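Local atomic coordinates of putative O-acetylhomoserine (Thiol)-lyase (Campylobacter jejuni, PDB entry 4OC9), a protein that probably catalyses the pyridoxal phosphate-dependent transfer of the aminocarboxypropyl group of O-acetylhomoserine to a thiol or sulfide. Residues D[65-70]-D[75-80]; D[100-105]-D[114-119]; D[159-164]-D[317-322]; D[345-350]-D[354-359]. One frame throughout, in Å; residues are numbered along the deposited sequence.

Interaction 1 of 4, residues D[65-70]-D[75-80]; sequences LGQRLA and GAFGIP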
loop_
_atom_site.group_PDB
_atom_site.type_symbol
_atom_site.label_atom_id
_atom_site.label_comp_id
_atom_site.label_asym_id
_atom_site.label_seq_id
_atom_site.Cartn_x
_atom_site.Cartn_y
_atom_site.Cartn_z
ATOM N N LEU D 65 -12.758 -5.832 9.249
ATOM C CA LEU D 65 -13.665 -5.639 8.120
ATOM C C LEU D 65 -14.828 -6.620 8.185
ATOM O O LEU D 65 -15.991 -6.254 8.039
ATOM C CB LEU D 65 -12.919 -5.827 6.801
ATOM C CG LEU D 65 -13.719 -5.678 5.505
ATOM C CD1 LEU D 65 -14.438 -4.324 5.375
ATOM C CD2 LEU D 65 -12.814 -5.895 4.319
ATOM N N GLY D 66 -14.495 -7.880 8.395
ATOM C CA GLY D 66 -15.517 -8.940 8.456
ATOM C C GLY D 66 -16.554 -8.694 9.525
ATOM O O GLY D 66 -17.773 -8.742 9.254
ATOM N N GLN D 67 -16.089 -8.387 10.730
ATOM C CA GLN D 67 -16.998 -8.172 11.836
ATOM C C GLN D 67 -17.837 -6.901 11.649
ATOM O O GLN D 67 -19.034 -6.893 11.944
ATOM C CB GLN D 67 -16.239 -8.182 13.168
ATOM C CG GLN D 67 -17.173 -8.255 14.362
ATOM C CD GLN D 67 -17.961 -9.553 14.372
ATOM O OE1 GLN D 67 -17.387 -10.664 14.329
ATOM N NE2 GLN D 67 -19.274 -9.431 14.473
ATOM N N ARG D 68 -17.227 -5.838 11.174
ATOM C CA ARG D 68 -17.994 -4.626 10.945
ATOM C C ARG D 68 -19.041 -4.849 9.872
ATOM O O ARG D 68 -20.157 -4.346 9.999
ATOM C CB ARG D 68 -17.146 -3.407 10.593
ATOM C CG ARG D 68 -16.327 -2.868 11.755
ATOM C CD ARG D 68 -15.618 -1.594 11.358
ATOM N NE ARG D 68 -14.765 -1.114 12.442
ATOM C CZ ARG D 68 -13.919 -0.106 12.335
ATOM N NH1 ARG D 68 -13.761 0.510 11.182
ATOM N NH2 ARG D 68 -13.176 0.251 13.367
ATOM N N LEU D 69 -18.682 -5.527 8.792
ATOM C CA LEU D 69 -19.676 -5.795 7.739
ATOM C C LEU D 69 -20.838 -6.591 8.332
ATOM O O LEU D 69 -22.001 -6.356 7.975
ATOM C CB LEU D 69 -19.082 -6.542 6.555
ATOM C CG LEU D 69 -18.195 -5.771 5.587
ATOM C CD1 LEU D 69 -17.385 -6.712 4.726
ATOM C CD2 LEU D 69 -19.059 -4.859 4.750
ATOM N N ALA D 70 -20.524 -7.519 9.232
ATOM C CA ALA D 70 -21.562 -8.304 9.884
ATOM C C ALA D 70 -22.421 -7.400 10.782
ATOM O O ALA D 70 -23.632 -7.548 10.848
ATOM C CB ALA D 70 -20.959 -9.431 10.719
ATOM N N GLY D 75 -25.922 -9.123 11.179
ATOM C CA GLY D 75 -25.610 -10.550 11.164
ATOM C C GLY D 75 -24.671 -10.918 12.297
ATOM O O GLY D 75 -24.381 -10.104 13.142
ATOM N N ALA D 76 -24.175 -12.147 12.287
ATOM C CA ALA D 76 -23.271 -12.631 13.351
ATOM C C ALA D 76 -21.783 -12.617 13.065
ATOM O O ALA D 76 -20.989 -12.197 13.918
ATOM C CB ALA D 76 -23.655 -14.071 13.731
ATOM N N PHE D 77 -21.404 -13.092 11.897
ATOM C CA PHE D 77 -19.992 -13.164 11.560
ATOM C C PHE D 77 -19.802 -12.958 10.037
ATOM O O PHE D 77 -20.649 -13.327 9.220
ATOM C CB PHE D 77 -19.449 -14.531 12.028
ATOM C CG PHE D 77 -17.946 -14.594 12.146
ATOM C CD1 PHE D 77 -17.332 -14.238 13.316
ATOM C CD2 PHE D 77 -17.153 -15.026 11.086
ATOM C CE1 PHE D 77 -15.940 -14.243 13.439
ATOM C CE2 PHE D 77 -15.780 -15.031 11.194
ATOM C CZ PHE D 77 -15.166 -14.654 12.381
ATOM N N GLY D 78 -18.686 -12.336 9.672
ATOM C CA GLY D 78 -18.408 -12.073 8.276
ATOM C C GLY D 78 -17.005 -12.444 7.914
ATOM O O GLY D 78 -16.091 -12.330 8.716
ATOM N N ILE D 79 -16.850 -12.905 6.688
ATOM C CA ILE D 79 -15.564 -13.345 6.165
ATOM C C ILE D 79 -15.207 -12.767 4.819
ATOM O O ILE D 79 -15.847 -13.072 3.825
ATOM C CB ILE D 79 -15.538 -14.881 6.012
ATOM C CG1 ILE D 79 -15.500 -15.509 7.406
ATOM C CG2 ILE D 79 -14.278 -15.329 5.277
ATOM C CD1 ILE D 79 -15.589 -17.000 7.413
ATOM N N PRO D 80 -14.179 -11.924 4.800
ATOM C CA PRO D 80 -13.753 -11.339 3.551
ATOM C C PRO D 80 -12.897 -12.293 2.767
ATOM O O PRO D 80 -12.096 -13.025 3.333
ATOM C CB PRO D 80 -12.936 -10.118 3.996
ATOM C CG PRO D 80 -13.415 -9.835 5.375
ATOM C CD PRO D 80 -13.580 -11.210 5.944
HETATM O O HOH W 1 -16.855 -11.446 11.820
#

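Interaction 2 of 4, residues D[100-105]-D[114-119]; sequences DNVAYS and TLISHT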
loop_
_atom_site.group_PDB
_atom_site.type_symbol
_atom_site.label_atom_id
_atom_site.label_comp_id
_atom_site.label_asym_id
_atom_site.label_seq_id
_atom_site.Cartn_x
_atom_site.Cartn_y
_atom_site.Cartn_z
ATOM N N ASP D 100 -25.237 -32.605 -5.919
ATOM C CA ASP D 100 -26.286 -31.755 -5.404
ATOM C C ASP D 100 -26.680 -30.712 -6.458
ATOM O O ASP D 100 -26.080 -30.617 -7.533
ATOM C CB ASP D 100 -25.797 -31.052 -4.125
ATOM C CG ASP D 100 -25.493 -32.025 -2.981
ATOM O OD1 ASP D 100 -26.049 -33.139 -3.004
ATOM O OD2 ASP D 100 -24.716 -31.643 -2.054
ATOM N N ASN D 101 -27.695 -29.924 -6.138
ATOM C CA ASN D 101 -28.113 -28.873 -7.030
ATOM C C ASN D 101 -28.399 -27.616 -6.224
ATOM O O ASN D 101 -28.566 -27.661 -4.994
ATOM C CB ASN D 101 -29.323 -29.309 -7.863
ATOM C CG ASN D 101 -30.576 -29.499 -7.050
ATOM O OD1 ASN D 101 -31.255 -28.539 -6.716
ATOM N ND2 ASN D 101 -30.974 -30.741 -6.892
ATOM N N VAL D 102 -28.410 -26.493 -6.928
ATOM C CA VAL D 102 -28.683 -25.213 -6.301
ATOM C C VAL D 102 -29.667 -24.502 -7.180
ATOM O O VAL D 102 -29.602 -24.605 -8.407
ATOM C CB VAL D 102 -27.421 -24.312 -6.118
ATOM C CG1 VAL D 102 -26.400 -24.990 -5.208
ATOM C CG2 VAL D 102 -26.768 -23.984 -7.460
ATOM N N ALA D 103 -30.558 -23.748 -6.542
ATOM C CA ALA D 103 -31.570 -22.967 -7.245
ATOM C C ALA D 103 -31.073 -21.522 -7.343
ATOM O O ALA D 103 -30.651 -20.936 -6.331
ATOM C CB ALA D 103 -32.888 -23.006 -6.500
ATOM N N TYR D 104 -31.165 -20.940 -8.537
ATOM C CA TYR D 104 -30.701 -19.584 -8.713
ATOM C C TYR D 104 -31.630 -18.709 -9.559
ATOM O O TYR D 104 -32.256 -19.158 -10.501
ATOM C CB TYR D 104 -29.311 -19.607 -9.363
ATOM C CG TYR D 104 -29.295 -20.025 -10.830
ATOM C CD1 TYR D 104 -29.410 -21.357 -11.213
ATOM C CD2 TYR D 104 -29.098 -19.083 -11.827
ATOM C CE1 TYR D 104 -29.385 -21.726 -12.555
ATOM C CE2 TYR D 104 -29.041 -19.447 -13.158
ATOM C CZ TYR D 104 -29.197 -20.767 -13.514
ATOM O OH TYR D 104 -29.149 -21.106 -14.832
ATOM N N SER D 105 -31.686 -17.449 -9.202
ATOM C CA SER D 105 -32.498 -16.470 -9.898
ATOM C C SER D 105 -32.036 -16.248 -11.340
ATOM O O SER D 105 -30.835 -16.240 -11.647
ATOM C CB SER D 105 -32.475 -15.123 -9.125
ATOM O OG SER D 105 -33.128 -14.104 -9.845
ATOM N N THR D 114 -22.783 -17.362 -15.059
ATOM C CA THR D 114 -21.832 -18.276 -15.712
ATOM C C THR D 114 -21.260 -19.249 -14.673
ATOM O O THR D 114 -21.188 -20.449 -14.903
ATOM C CB THR D 114 -20.707 -17.512 -16.389
ATOM O OG1 THR D 114 -21.271 -16.701 -17.434
ATOM C CG2 THR D 114 -19.733 -18.443 -16.990
ATOM N N LEU D 115 -20.861 -18.717 -13.529
ATOM C CA LEU D 115 -20.338 -19.539 -12.423
ATOM C C LEU D 115 -21.273 -20.648 -12.042
ATOM O O LEU D 115 -20.917 -21.822 -11.965
ATOM C CB LEU D 115 -20.154 -18.675 -11.157
ATOM C CG LEU D 115 -19.943 -19.436 -9.848
ATOM C CD1 LEU D 115 -18.680 -20.262 -9.864
ATOM C CD2 LEU D 115 -19.908 -18.524 -8.656
ATOM N N ILE D 116 -22.503 -20.266 -11.796
ATOM C CA ILE D 116 -23.520 -21.223 -11.388
ATOM C C ILE D 116 -24.018 -22.168 -12.490
ATOM O O ILE D 116 -24.024 -23.375 -12.280
ATOM C CB ILE D 116 -24.735 -20.504 -10.734
ATOM C CG1 ILE D 116 -24.272 -19.692 -9.507
ATOM C CG2 ILE D 116 -25.798 -21.502 -10.308
ATOM C CD1 ILE D 116 -25.367 -18.945 -8.774
ATOM N N SER D 117 -24.407 -21.637 -13.653
ATOM C CA SER D 117 -24.943 -22.495 -14.734
ATOM C C SER D 117 -23.907 -23.244 -15.557
ATOM O O SER D 117 -24.262 -24.239 -16.184
ATOM C CB SER D 117 -25.863 -21.715 -15.699
ATOM O OG SER D 117 -25.112 -20.822 -16.493
ATOM N N HIS D 118 -22.653 -22.801 -15.576
ATOM C CA HIS D 118 -21.645 -23.528 -16.357
ATOM C C HIS D 118 -20.456 -24.042 -15.572
ATOM O O HIS D 118 -20.207 -25.242 -15.528
ATOM C CB HIS D 118 -21.127 -22.712 -17.553
ATOM C CG HIS D 118 -22.196 -22.334 -18.530
ATOM N ND1 HIS D 118 -22.764 -23.237 -19.405
ATOM C CD2 HIS D 118 -22.758 -21.133 -18.818
ATOM C CE1 HIS D 118 -23.662 -22.620 -20.156
ATOM N NE2 HIS D 118 -23.669 -21.342 -19.828
ATOM N N THR D 119 -19.719 -23.138 -14.951
ATOM C CA THR D 119 -18.527 -23.515 -14.192
ATOM C C THR D 119 -18.718 -24.539 -13.077
ATOM O O THR D 119 -17.909 -25.470 -12.956
ATOM C CB THR D 119 -17.839 -22.294 -13.659
ATOM O OG1 THR D 119 -17.585 -21.422 -14.753
ATOM C CG2 THR D 119 -16.533 -22.682 -12.982
#

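Interaction 3 of 4, residues D[159-164]-D[317-322]; sequences IAIADI and NYPTLA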
loop_
_atom_site.group_PDB
_atom_site.type_symbol
_atom_site.label_atom_id
_atom_site.label_comp_id
_atom_site.label_asym_id
_atom_site.label_seq_id
_atom_site.Cartn_x
_atom_site.Cartn_y
_atom_site.Cartn_z
ATOM N N ILE D 159 -32.158 -4.274 -12.338
ATOM C CA ILE D 159 -32.601 -3.516 -11.180
ATOM C C ILE D 159 -33.914 -4.179 -10.737
ATOM O O ILE D 159 -34.894 -3.540 -10.430
ATOM C CB ILE D 159 -32.778 -2.013 -11.430
ATOM C CG1 ILE D 159 -31.541 -1.349 -12.056
ATOM C CG2 ILE D 159 -33.016 -1.275 -10.138
ATOM C CD1 ILE D 159 -31.328 -1.675 -13.503
ATOM N N ALA D 160 -33.931 -5.511 -10.764
ATOM C CA ALA D 160 -35.105 -6.251 -10.366
ATOM C C ALA D 160 -35.044 -6.524 -8.876
ATOM O O ALA D 160 -34.046 -7.034 -8.361
ATOM C CB ALA D 160 -35.182 -7.552 -11.120
ATOM N N ILE D 161 -36.127 -6.204 -8.190
ATOM C CA ILE D 161 -36.218 -6.405 -6.760
ATOM C C ILE D 161 -36.924 -7.698 -6.410
ATOM O O ILE D 161 -38.061 -7.956 -6.826
ATOM C CB ILE D 161 -36.939 -5.250 -6.082
ATOM C CG1 ILE D 161 -36.200 -3.953 -6.372
ATOM C CG2 ILE D 161 -37.008 -5.499 -4.585
ATOM C CD1 ILE D 161 -36.823 -2.705 -5.771
ATOM N N ALA D 162 -36.260 -8.478 -5.577
ATOM C CA ALA D 162 -36.790 -9.762 -5.127
ATOM C C ALA D 162 -37.725 -9.593 -3.937
ATOM O O ALA D 162 -37.444 -8.800 -3.026
ATOM C CB ALA D 162 -35.634 -10.679 -4.741
ATOM N N ASP D 163 -38.819 -10.344 -3.927
ATOM C CA ASP D 163 -39.764 -10.293 -2.830
ATOM C C ASP D 163 -39.168 -11.288 -1.831
ATOM O O ASP D 163 -39.527 -12.466 -1.766
ATOM C CB ASP D 163 -41.177 -10.664 -3.275
ATOM C CG ASP D 163 -42.213 -10.396 -2.202
ATOM O OD1 ASP D 163 -41.851 -10.256 -1.006
ATOM O OD2 ASP D 163 -43.420 -10.329 -2.554
ATOM N N ILE D 164 -38.270 -10.763 -1.020
ATOM C CA ILE D 164 -37.539 -11.552 -0.036
ATOM C C ILE D 164 -38.394 -12.401 0.899
ATOM O O ILE D 164 -38.116 -13.591 1.034
ATOM C CB ILE D 164 -36.558 -10.691 0.761
ATOM C CG1 ILE D 164 -35.617 -9.947 -0.190
ATOM C CG2 ILE D 164 -35.756 -11.576 1.699
ATOM C CD1 ILE D 164 -34.674 -8.971 0.493
ATOM N N ASN D 317 -35.297 1.840 -16.500
ATOM C CA ASN D 317 -35.433 0.898 -15.381
ATOM C C ASN D 317 -34.824 1.411 -14.110
ATOM O O ASN D 317 -33.592 1.378 -13.964
ATOM C CB ASN D 317 -34.729 -0.390 -15.608
ATOM C CG ASN D 317 -35.453 -1.328 -16.481
ATOM O OD1 ASN D 317 -36.666 -1.246 -16.688
ATOM N ND2 ASN D 317 -34.738 -2.337 -16.880
ATOM N N TYR D 318 -35.646 1.922 -13.212
ATOM C CA TYR D 318 -35.149 2.426 -11.924
ATOM C C TYR D 318 -36.362 2.372 -10.976
ATOM O O TYR D 318 -37.417 2.869 -11.282
ATOM C CB TYR D 318 -34.458 3.794 -12.048
ATOM C CG TYR D 318 -33.712 4.196 -10.824
ATOM C CD1 TYR D 318 -32.482 3.638 -10.529
ATOM C CD2 TYR D 318 -34.192 5.180 -9.990
ATOM C CE1 TYR D 318 -31.780 4.011 -9.406
ATOM C CE2 TYR D 318 -33.500 5.562 -8.855
ATOM C CZ TYR D 318 -32.285 4.965 -8.566
ATOM O OH TYR D 318 -31.602 5.370 -7.417
ATOM N N PRO D 319 -36.200 1.758 -9.811
ATOM C CA PRO D 319 -37.293 1.566 -8.866
ATOM C C PRO D 319 -38.042 2.766 -8.307
ATOM O O PRO D 319 -39.169 2.602 -7.890
ATOM C CB PRO D 319 -36.617 0.793 -7.714
ATOM C CG PRO D 319 -35.300 0.343 -8.237
ATOM C CD PRO D 319 -34.902 1.411 -9.201
ATOM N N THR D 320 -37.445 3.955 -8.308
ATOM C CA THR D 320 -38.126 5.110 -7.787
ATOM C C THR D 320 -39.207 5.590 -8.766
ATOM O O THR D 320 -40.084 6.371 -8.380
ATOM C CB THR D 320 -37.174 6.278 -7.514
ATOM O OG1 THR D 320 -36.608 6.740 -8.746
ATOM C CG2 THR D 320 -36.115 5.889 -6.557
ATOM N N LEU D 321 -39.137 5.164 -10.031
ATOM C CA LEU D 321 -40.133 5.568 -11.015
ATOM C C LEU D 321 -41.451 4.830 -10.705
ATOM O O LEU D 321 -41.498 3.605 -10.726
ATOM C CB LEU D 321 -39.646 5.275 -12.430
ATOM C CG LEU D 321 -38.435 6.063 -12.917
ATOM C CD1 LEU D 321 -37.948 5.581 -14.280
ATOM C CD2 LEU D 321 -38.745 7.533 -12.966
ATOM N N ALA D 322 -42.507 5.592 -10.410
ATOM C CA ALA D 322 -43.826 5.061 -10.060
ATOM C C ALA D 322 -44.421 4.033 -11.017
ATOM O O ALA D 322 -45.213 3.185 -10.606
ATOM C CB ALA D 322 -44.801 6.223 -9.872
#

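Interaction 4 of 4, residues D[345-350]-D[354-359]; sequences FEAKDY and RRICDK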
loop_
_atom_site.group_PDB
_atom_site.type_symbol
_atom_site.label_atom_id
_atom_site.label_comp_id
_atom_site.label_asym_id
_atom_site.label_seq_id
_atom_site.Cartn_x
_atom_site.Cartn_y
_atom_site.Cartn_z
ATOM N N PHE D 345 -31.406 1.761 -19.294
ATOM C CA PHE D 345 -32.409 2.384 -20.149
ATOM C C PHE D 345 -32.275 1.852 -21.572
ATOM O O PHE D 345 -31.235 1.311 -21.948
ATOM C CB PHE D 345 -32.335 3.932 -20.143
ATOM C CG PHE D 345 -31.097 4.512 -20.754
ATOM C CD1 PHE D 345 -31.054 4.793 -22.105
ATOM C CD2 PHE D 345 -29.991 4.785 -19.988
ATOM C CE1 PHE D 345 -29.918 5.340 -22.670
ATOM C CE2 PHE D 345 -28.852 5.317 -20.544
ATOM C CZ PHE D 345 -28.817 5.609 -21.885
ATOM N N GLU D 346 -33.332 2.058 -22.347
ATOM C CA GLU D 346 -33.392 1.642 -23.728
ATOM C C GLU D 346 -33.164 2.815 -24.661
ATOM O O GLU D 346 -33.824 3.847 -24.550
ATOM C CB GLU D 346 -34.778 1.029 -24.046
ATOM C CG GLU D 346 -35.112 -0.191 -23.208
ATOM C CD GLU D 346 -34.151 -1.330 -23.461
ATOM O OE1 GLU D 346 -33.884 -1.606 -24.654
ATOM O OE2 GLU D 346 -33.698 -1.971 -22.484
ATOM N N ALA D 347 -32.212 2.661 -25.574
ATOM C CA ALA D 347 -31.923 3.690 -26.567
ATOM C C ALA D 347 -32.894 3.393 -27.718
ATOM O O ALA D 347 -33.661 2.449 -27.635
ATOM C CB ALA D 347 -30.504 3.575 -27.054
ATOM N N LYS D 348 -32.878 4.205 -28.771
ATOM C CA LYS D 348 -33.777 4.004 -29.925
ATOM C C LYS D 348 -33.536 2.637 -30.536
ATOM O O LYS D 348 -34.475 1.909 -30.816
ATOM C CB LYS D 348 -33.625 5.116 -30.978
ATOM C CG LYS D 348 -34.048 6.505 -30.449
ATOM C CD LYS D 348 -33.914 7.660 -31.443
ATOM C CE LYS D 348 -32.481 7.907 -31.883
ATOM N NZ LYS D 348 -32.341 9.109 -32.751
ATOM N N ASP D 349 -32.257 2.295 -30.687
ATOM C CA ASP D 349 -31.824 1.020 -31.254
ATOM C C ASP D 349 -30.332 0.792 -30.989
ATOM O O ASP D 349 -29.664 1.614 -30.344
ATOM C CB ASP D 349 -32.121 1.018 -32.751
ATOM C CG ASP D 349 -31.471 2.170 -33.466
ATOM O OD1 ASP D 349 -30.488 2.744 -32.937
ATOM O OD2 ASP D 349 -31.955 2.518 -34.564
ATOM N N TYR D 350 -29.825 -0.336 -31.471
ATOM C CA TYR D 350 -28.431 -0.692 -31.311
ATOM C C TYR D 350 -27.476 0.431 -31.724
ATOM O O TYR D 350 -26.572 0.798 -30.966
ATOM C CB TYR D 350 -28.106 -2.014 -32.057
ATOM C CG TYR D 350 -26.634 -2.308 -32.015
ATOM C CD1 TYR D 350 -26.052 -2.825 -30.872
ATOM C CD2 TYR D 350 -25.811 -1.988 -33.090
ATOM C CE1 TYR D 350 -24.684 -3.008 -30.781
ATOM C CE2 TYR D 350 -24.440 -2.193 -33.028
ATOM C CZ TYR D 350 -23.875 -2.703 -31.871
ATOM O OH TYR D 350 -22.505 -2.901 -31.801
ATOM N N ARG D 354 -24.819 2.590 -29.181
ATOM C CA ARG D 354 -23.417 2.590 -29.450
ATOM C C ARG D 354 -22.926 4.053 -29.561
ATOM O O ARG D 354 -21.847 4.394 -29.048
ATOM C CB ARG D 354 -23.220 1.814 -30.749
ATOM C CG ARG D 354 -21.892 1.196 -31.049
ATOM C CD ARG D 354 -21.927 0.512 -32.434
ATOM N NE ARG D 354 -20.527 0.532 -32.892
ATOM C CZ ARG D 354 -19.897 1.610 -33.405
ATOM N NH1 ARG D 354 -18.618 1.541 -33.805
ATOM N NH2 ARG D 354 -20.527 2.782 -33.508
ATOM N N ARG D 355 -23.674 4.941 -30.223
ATOM C CA ARG D 355 -23.215 6.345 -30.322
ATOM C C ARG D 355 -23.105 6.960 -28.952
ATOM O O ARG D 355 -22.197 7.735 -28.694
ATOM C CB ARG D 355 -24.091 7.250 -31.196
ATOM C CG ARG D 355 -23.996 6.991 -32.685
ATOM C CD ARG D 355 -24.712 8.065 -33.506
ATOM N NE ARG D 355 -26.127 8.219 -33.149
ATOM C CZ ARG D 355 -27.125 7.455 -33.609
ATOM N NH1 ARG D 355 -26.882 6.424 -34.406
ATOM N NH2 ARG D 355 -28.373 7.686 -33.224
ATOM N N ILE D 356 -24.067 6.639 -28.100
ATOM C CA ILE D 356 -24.095 7.142 -26.747
ATOM C C ILE D 356 -22.836 6.712 -26.022
ATOM O O ILE D 356 -22.146 7.551 -25.446
ATOM C CB ILE D 356 -25.345 6.661 -25.994
ATOM C CG1 ILE D 356 -26.607 7.301 -26.591
ATOM C CG2 ILE D 356 -25.274 7.087 -24.537
ATOM C CD1 ILE D 356 -27.895 6.773 -26.022
ATOM N N CYS D 357 -22.549 5.421 -26.018
ATOM C CA CYS D 357 -21.333 4.915 -25.355
ATOM C C CYS D 357 -20.050 5.553 -25.887
ATOM O O CYS D 357 -19.122 5.797 -25.128
ATOM C CB CYS D 357 -21.180 3.430 -25.512
ATOM S SG CYS D 357 -22.433 2.488 -24.687
ATOM N N ASP D 358 -20.024 5.875 -27.175
ATOM C CA ASP D 358 -18.862 6.499 -27.782
ATOM C C ASP D 358 -18.782 8.044 -27.615
ATOM O O ASP D 358 -17.729 8.641 -27.868
ATOM C CB ASP D 358 -18.796 6.101 -29.279
ATOM C CG ASP D 358 -18.574 4.555 -29.506
ATOM O OD1 ASP D 358 -18.296 3.779 -28.564
ATOM O OD2 ASP D 358 -18.655 4.099 -30.661
ATOM N N LYS D 359 -19.868 8.663 -27.144
ATOM C CA LYS D 359 -19.931 10.130 -26.964
ATOM C C LYS D 359 -19.803 10.722 -25.586
ATOM O O LYS D 359 -19.578 11.931 -25.470
ATOM C CB LYS D 359 -21.358 10.642 -27.077
ATOM C CG LYS D 359 -21.397 12.024 -27.654
ATOM C CD LYS D 359 -21.393 12.020 -29.178
ATOM C CE LYS D 359 -21.465 13.465 -29.743
ATOM N NZ LYS D 359 -20.149 14.135 -29.642
HETATM O O HOH W 2 -29.921 5.060 -34.043
#

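Interaction 1 of 4, residues D[65-70]-D[75-80]
Gly66 and Gly78 meet backbone to backbone, with their CA atoms 4.3 Å apart. Neither has a side chain, which lets helix 60-73 lie close on strand 77-81. A CA-H...O contact runs each way: Gly66 CA is 3.4 Å from Gly78 O, and Gly78 CA also faces Gly66 O. Gln67 carries the polar part. Its CB leaves the helix beside the strand. CG then stands anti to the backbone N (chi1 -168°) and a bend at chi2 (63°) turns the amide to the strand. CD passes near Ala76 O. Gln67 OE1 takes a hydrogen from water 1 at 2.7 Å. That water accepts from Gly78 N at 3.0 Å and sits over the centre of one face of the Phe77 ring. Gln67 OE1 is also 3.7 Å from Phe77 CD1, and the amide and ring planes are 70° apart. Gln67 NE2 gives a weak hydrogen bond to Ala76 O at 3.3 Å; its stronger partner is Asn71 OD1. Ala76 and Phe77 form a classic beta bulge opposite Glu221, on the strand 77-81 side, outermost in this chain's seven-stranded sheet of the PLP-dependent fold. Past the helix end the chain turns back, and Gly75 N bonds to Ala70 O at 2.8 Å. Ala70 CB packs on the Phe77-Gly78 peptide. Pro80 CG rests 3.8 Å from Gly66 N. The Leu65 and Pro80 side chains slide past each other, Leu65 CD2 nearest Pro80 CG.

Interaction 2 of 4, residues D[100-105]-D[114-119]
Tyr104 and Ile116 mark the closest backbone approach, with CA atoms 7.8 Å apart. Strand 101-105 and the helix segment 114-119 run at 137° between their N-to-C directions. Their axes come no closer than 10.0 Å, so side chains must fill the gap. The helix widens into a pi-type turn at 115-119. There Thr114 O accepts from both His118 N and Thr119 N, which come from opposite faces of its carbonyl plane. Ile116 is the central side chain. Its CG2, anti to the backbone N, lies over one face of the Tyr104 ring, offset toward the CG-CD1 rim. This is a CH-pi contact, 4.1 Å from Ile116 CG2 to the ring centroid and 26° off the ring normal. Ile116 CG2 also touches Val102 CG2 at 3.9 Å. Ile116 CD1 reaches Tyr104 CB. Tyr104 CG sits between its backbone N and carbonyl carbon (chi1 71°), and Tyr104 OH comes 3.5 Å from Ser117 CB. Ser117 OG is bonded to Gln113 O. Thr119 OG1 bonds to Asp269 of the second subunit. Ala127 touches both Tyr104 and Ile116 from strand 126-130. The packing is that of a beta-alpha-beta unit, in which helix 110-119 links two parallel neighbouring strands.

Interaction 3 of 4, residues D[159-164]-D[317-322]
Ile159 and Pro319 bury the most surface here, and their side chains cross at about a right angle. Ile159 CG2 presses against the proline ring, 3.4 Å from Pro319 CG and equally near Pro319 CD. This is tight for carbon atoms. The backbone of Ile159 is in the left-handed helical region (phi 65°, psi 41°), an uncommon place for a beta-branched residue and one that may cost some strain. Its CG1 stands beside its own backbone N (chi1 -52°). That branch leads to Asn317, where Ile159 CD1 lies 3.8 Å from Asn317 O and 4.2 Å from Asn317 CB. Pro319 has further neighbours. Pro319 CD lies over a face of the Tyr318 ring, 3.4 Å above the plane and toward the rim. Pro319 CB meets Ile161 CD1 at 4.0 Å. The proline is the second residue of a type I beta turn from Tyr318 to Leu321, closed by Leu321 N to Tyr318 O at 3.1 Å. The contact is mostly apolar, apart from the Asn317 carbonyl oxygen. Asn317 ND2 bonds to Ser344 OG. Residues 159-164 lead from strand 146-152 of the seven-stranded sheet to helix 164-174. Residues 317-322 begin at the end of edge strand 315-317 of the five-stranded sheet. Phe330 of helix 327-333 packs on both Ile161 and Pro319, Ser344 of strand 342-346 touches Ile159, and helix 276-309 lies against Tyr318.

Interaction 4 of 4, residues D[345-350]-D[354-359]
Tyr350 and Arg354 touch one helical turn apart, and their backbones are joined by Arg354 N to Tyr350 O at 3.1 Å. Their side chains slant across each other. Arg354 CG is anti to its backbone N (chi1 -157°), and the extended chain lays Arg354 CD 3.5 Å from Tyr350 OH. The hydroxyl lies near the guanidinium plane, at its edge, and ring and guanidinium planes are 54° apart. The apolar contact lies deeper. Ile356 CD1 reaches the edge of the Phe345 ring, 4.2 Å from Phe345 CE1, and also touches Ala347 CB. Strand 342-346 runs through a short turn into helix 350-359, which packs back on the strand it follows. Asp349 is the N-cap of that helix, and its OD1 takes the hydrogen of His352 N. Asp349 OD1 also accepts from water 2 at 2.6 Å. The water in turn accepts from Arg355 NH2 at 3.2 Å, so a bridge links the cap to the next turn. Lys348 NZ stands 4.2 Å from Arg355 NH2. The salt bridge of Arg355 NE with Ser424 OXT may offset part of this repulsion. Further out, Asp358 OD2 lies over the rim of one guanidinium face, 3.7 Å from Arg354 NH2, a long charge contact that no N-H points at. Asp358 OD1 accepts from Leu38 N of the second subunit. Tyr350 has a cation-pi contact with Lys399. Ile402 of strand 401-405 packs against both Phe345 and Ile356.

Overall arrangement
Interactions 1 and 2 each set a helix on a strand of the seven-stranded sheet, with centres 25 Å apart. Interaction 1 is close backbone packing with a polar, water-linked edge. Interaction 2 is a buried hydrocarbon and ring contact. Interaction 3 is also buried and mostly apolar, but it joins two loops 153 residues apart in sequence, one following a strand of the seven-stranded sheet and one a strand of the five-stranded sheet. Interaction 4 lies on the five-stranded sheet, its nearest atoms about 5 Å from interaction 3. Its centre is the farthest from the chain centre, at 28 Å, and it is the richest in charge. Interactions 2 and 4 both touch the second subunit; interactions 1 and 3 touch no other chain.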